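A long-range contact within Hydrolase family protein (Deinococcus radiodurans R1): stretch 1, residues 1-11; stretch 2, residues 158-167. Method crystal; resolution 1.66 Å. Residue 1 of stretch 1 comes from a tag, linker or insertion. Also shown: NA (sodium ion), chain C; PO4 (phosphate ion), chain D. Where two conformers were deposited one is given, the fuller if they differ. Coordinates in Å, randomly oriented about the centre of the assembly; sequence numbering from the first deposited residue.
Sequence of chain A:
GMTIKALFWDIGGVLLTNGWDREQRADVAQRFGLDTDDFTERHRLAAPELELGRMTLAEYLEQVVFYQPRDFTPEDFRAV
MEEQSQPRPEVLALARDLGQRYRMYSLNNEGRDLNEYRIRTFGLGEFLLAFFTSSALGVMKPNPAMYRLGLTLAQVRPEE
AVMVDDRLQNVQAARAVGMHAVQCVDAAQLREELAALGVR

Stretch 1, residues 1-11: GMTIKALFWDI
Stretch 2 (158-167) PEEAVMVDDR

Residues 6-9 and 161-165 are neighbouring parallel strands, their axes 4.7 Å apart at closest approach and inclined by 20°. Both have extended backbones, with phi/psi near -114/127 at Phe8 and -117/118 at Val164. The register pairs Ala6 with Ala161, Leu7 with Val162, Phe8 with Met163 and Trp9 with Val164, at CA-CA distances of 4.8-5.0 Å. A 3-10 segment, 158-160, leads into the second strand.

Hydrogen bonds alternate along the ladder. Glu160 O accepts from Lys5 N (2.8 Å) and Ala6 N (3.2 Å). Val162 N donates to Ala6 O (3.1 Å), and Phe8 N to Val162 O (2.8 Å, nearly straight at 173°). Val164 N then donates to Phe8 O (2.9 Å), and Asp10 N to Val164 O (2.9 Å).

Ala6, Phe8, Ala161 and Met163 share one sheet face; Leu7, Trp9, Val162 and Val164 share the other. Phe8 (chi1 m, chi2 82°) places CE1 3.7 Å from Ala161 CB, whose small methyl packs against the ring. Selenomethionine Met163 (t, p, t) brings SE to 3.8 Å from Phe8 CB. On the other face, Val164 (t) lies over one face of the Trp9 indole (m, chi2 78°), with Val164 CG1 4.0 Å from Trp9 CE3. Ile4 (m, m) reaches Val162 (t): Ile4 CD1 lies 3.6 Å from Val162 CG2. These apolar side chains are buried, as suits the protein interior.

Beyond the strands, acidic residues gather around sodium. Asp10 (t) OD2 binds NA at 2.4 Å and Asp166 (p) OD1 binds NA at 2.3 Å. The shared cation lets these two oxygens, Asp10 OD2 and Asp166 OD1, sit 3.0 Å apart. Asp166 N adds a weak hydrogen bond to Asp10 OD2 (3.3 Å). Asp165 OD1 accepts from Arg167 N (2.8 Å).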

# COMPACT_ATOMS: atom_id res chain seq x y z
N GLY A 1 22.60 8.34 16.57
CA GLY A 1 21.74 7.17 16.97
C GLY A 1 22.21 5.95 16.23
O GLY A 1 23.24 5.99 15.56
N MSE A 2 21.48 4.84 16.39
CA MSE A 2 21.82 3.61 15.67
C MSE A 2 21.81 3.97 14.19
O MSE A 2 21.10 4.89 13.75
CB MSE A 2 20.83 2.44 15.92
CG MSE A 2 20.71 1.94 17.38
SE MSE A 2 19.84 0.14 17.54
CE MSE A 2 21.20 -0.92 16.59
N THR A 3 22.64 3.27 13.44
CA THR A 3 22.66 3.41 11.99
C THR A 3 21.39 2.71 11.49
O THR A 3 21.05 1.63 11.94
CB THR A 3 23.85 2.71 11.38
OG1 THR A 3 25.05 3.35 11.87
CG2 THR A 3 23.83 2.81 9.86
N ILE A 4 20.70 3.35 10.58
CA ILE A 4 19.50 2.73 9.97
C ILE A 4 19.90 1.64 9.00
O ILE A 4 20.68 1.88 8.08
CB ILE A 4 18.67 3.78 9.21
CG1 ILE A 4 18.14 4.84 10.18
CG2 ILE A 4 17.58 3.11 8.37
CD1 ILE A 4 17.37 4.26 11.36
N LYS A 5 19.33 0.46 9.18
CA LYS A 5 19.62 -0.68 8.33
C LYS A 5 18.51 -1.06 7.36
O LYS A 5 18.72 -1.83 6.43
CB LYS A 5 19.88 -1.93 9.19
CG LYS A 5 21.07 -1.84 10.11
CD LYS A 5 21.20 -3.17 10.83
N ALA A 6 17.29 -0.61 7.61
CA ALA A 6 16.22 -0.96 6.68
C ALA A 6 15.17 0.13 6.62
O ALA A 6 14.88 0.74 7.62
CB ALA A 6 15.56 -2.23 7.12
N LEU A 7 14.65 0.36 5.41
CA LEU A 7 13.48 1.25 5.20
C LEU A 7 12.30 0.41 4.76
O LEU A 7 12.40 -0.52 3.96
CB LEU A 7 13.74 2.34 4.15
CG LEU A 7 14.75 3.43 4.47
CD1 LEU A 7 16.08 2.87 4.17
CD2 LEU A 7 14.44 4.66 3.60
N PHE A 8 11.16 0.74 5.37
CA PHE A 8 9.87 0.13 5.08
C PHE A 8 8.98 1.20 4.47
O PHE A 8 8.79 2.28 5.03
CB PHE A 8 9.24 -0.39 6.37
CG PHE A 8 9.97 -1.55 6.99
CD1 PHE A 8 11.10 -1.34 7.78
CD2 PHE A 8 9.54 -2.85 6.79
CE1 PHE A 8 11.78 -2.42 8.34
CE2 PHE A 8 10.25 -3.92 7.33
CZ PHE A 8 11.34 -3.70 8.11
N TRP A 9 8.43 0.86 3.31
CA TRP A 9 7.66 1.79 2.51
C TRP A 9 6.21 1.40 2.29
O TRP A 9 5.87 0.32 1.85
CB TRP A 9 8.27 1.97 1.10
CG TRP A 9 9.59 2.62 1.02
CD1 TRP A 9 10.82 2.06 1.30
CD2 TRP A 9 9.86 3.98 0.63
NE1 TRP A 9 11.81 3.00 1.14
CE2 TRP A 9 11.25 4.18 0.73
CE3 TRP A 9 9.05 5.05 0.26
CZ2 TRP A 9 11.85 5.40 0.41
CZ3 TRP A 9 9.63 6.23 -0.06
CH2 TRP A 9 11.02 6.41 0.04
N ASP A 10 5.38 2.35 2.62
CA ASP A 10 3.96 2.35 2.23
C ASP A 10 4.03 2.51 0.70
O ASP A 10 4.99 3.13 0.16
CB ASP A 10 3.33 3.56 2.93
CG ASP A 10 1.92 3.79 2.64
OD1 ASP A 10 1.19 2.84 2.38
OD2 ASP A 10 1.53 5.01 2.78
N ILE A 11 3.04 1.96 0.00
CA ILE A 11 3.00 2.13 -1.47
C ILE A 11 1.97 3.19 -1.85
O ILE A 11 2.30 4.24 -2.37
CB ILE A 11 2.80 0.83 -2.20
CG1 ILE A 11 3.94 -0.15 -1.84
CG2 ILE A 11 2.75 1.05 -3.73
CD1 ILE A 11 3.85 -1.52 -2.51
N PRO A 158 13.93 -2.49 16.03
CA PRO A 158 13.04 -1.35 15.74
C PRO A 158 13.79 -0.06 15.47
O PRO A 158 13.47 0.65 14.52
CB PRO A 158 12.18 -1.24 17.00
CG PRO A 158 12.09 -2.65 17.50
CD PRO A 158 13.45 -3.29 17.16
N GLU A 159 14.83 0.20 16.24
CA GLU A 159 15.58 1.47 16.14
C GLU A 159 16.49 1.54 14.94
O GLU A 159 17.07 2.59 14.64
CB GLU A 159 16.34 1.76 17.42
CG GLU A 159 15.38 2.05 18.53
CD GLU A 159 16.06 2.39 19.84
OE1 GLU A 159 17.30 2.42 19.89
OE2 GLU A 159 15.35 2.66 20.80
N GLU A 160 16.58 0.42 14.25
CA GLU A 160 17.41 0.32 13.04
C GLU A 160 16.56 0.43 11.79
O GLU A 160 17.02 0.20 10.67
CB GLU A 160 18.09 -1.05 12.98
CG GLU A 160 19.15 -1.28 14.03
CD GLU A 160 19.72 -2.70 13.99
OE1 GLU A 160 19.01 -3.70 13.63
OE2 GLU A 160 20.91 -2.79 14.32
N ALA A 161 15.29 0.71 12.01
CA ALA A 161 14.33 0.78 10.91
C ALA A 161 13.60 2.10 10.84
O ALA A 161 13.36 2.77 11.84
CB ALA A 161 13.28 -0.34 11.05
N VAL A 162 13.24 2.46 9.61
CA VAL A 162 12.39 3.63 9.36
C VAL A 162 11.21 3.25 8.50
O VAL A 162 11.38 2.63 7.46
CB VAL A 162 13.14 4.77 8.64
CG1 VAL A 162 12.26 6.03 8.56
CG2 VAL A 162 14.46 5.11 9.34
N MSE A 163 10.02 3.62 8.97
CA MSE A 163 8.75 3.50 8.25
C MSE A 163 8.39 4.82 7.58
O MSE A 163 8.46 5.90 8.19
CB MSE A 163 7.61 3.15 9.22
CG MSE A 163 6.23 3.09 8.61
SE MSE A 163 6.09 1.46 7.55
CE MSE A 163 4.52 1.99 6.41
N VAL A 164 8.01 4.72 6.30
CA VAL A 164 7.56 5.85 5.51
C VAL A 164 6.10 5.62 5.11
O VAL A 164 5.78 4.65 4.41
CB VAL A 164 8.40 6.03 4.23
CG1 VAL A 164 7.86 7.19 3.40
CG2 VAL A 164 9.94 6.21 4.56
N ASP A 165 5.23 6.50 5.56
CA ASP A 165 3.76 6.36 5.30
C ASP A 165 3.16 7.73 5.15
O ASP A 165 3.67 8.68 5.70
CB ASP A 165 3.09 5.61 6.45
CG ASP A 165 1.74 4.99 6.07
OD1 ASP A 165 0.71 5.74 5.97
OD2 ASP A 165 1.71 3.75 5.96
N ASP A 166 2.04 7.84 4.44
CA ASP A 166 1.43 9.17 4.29
C ASP A 166 0.44 9.50 5.37
O ASP A 166 0.01 10.63 5.46
CB ASP A 166 0.79 9.44 2.92
CG ASP A 166 -0.33 8.53 2.58
OD1 ASP A 166 -0.32 7.37 3.02
OD2 ASP A 166 -1.19 8.96 1.80
N ARG A 167 0.09 8.49 6.16
CA ARG A 167 -0.90 8.68 7.24
C ARG A 167 -0.22 8.77 8.61
O ARG A 167 0.49 7.86 9.02
CB ARG A 167 -1.92 7.54 7.24
CG ARG A 167 -2.65 7.39 5.92
CD ARG A 167 -3.69 6.26 5.96
NE ARG A 167 -4.08 5.80 4.61
CZ ARG A 167 -5.26 6.07 4.06
NH1 ARG A 167 -6.16 6.75 4.74
NH2 ARG A 167 -5.53 5.63 2.84
NA NA C . -0.79 5.23 2.29
P PO4 D . -1.02 1.24 1.30
O1 PO4 D . -0.75 0.65 2.60
O2 PO4 D . -1.12 2.77 1.44
O3 PO4 D . -0.12 0.80 0.14
O4 PO4 D . -2.43 0.91 0.81
O HOH W 1 18.49 5.00 15.55
O HOH W 2 -1.37 4.72 4.41
O HOH W 3 -2.82 5.99 1.42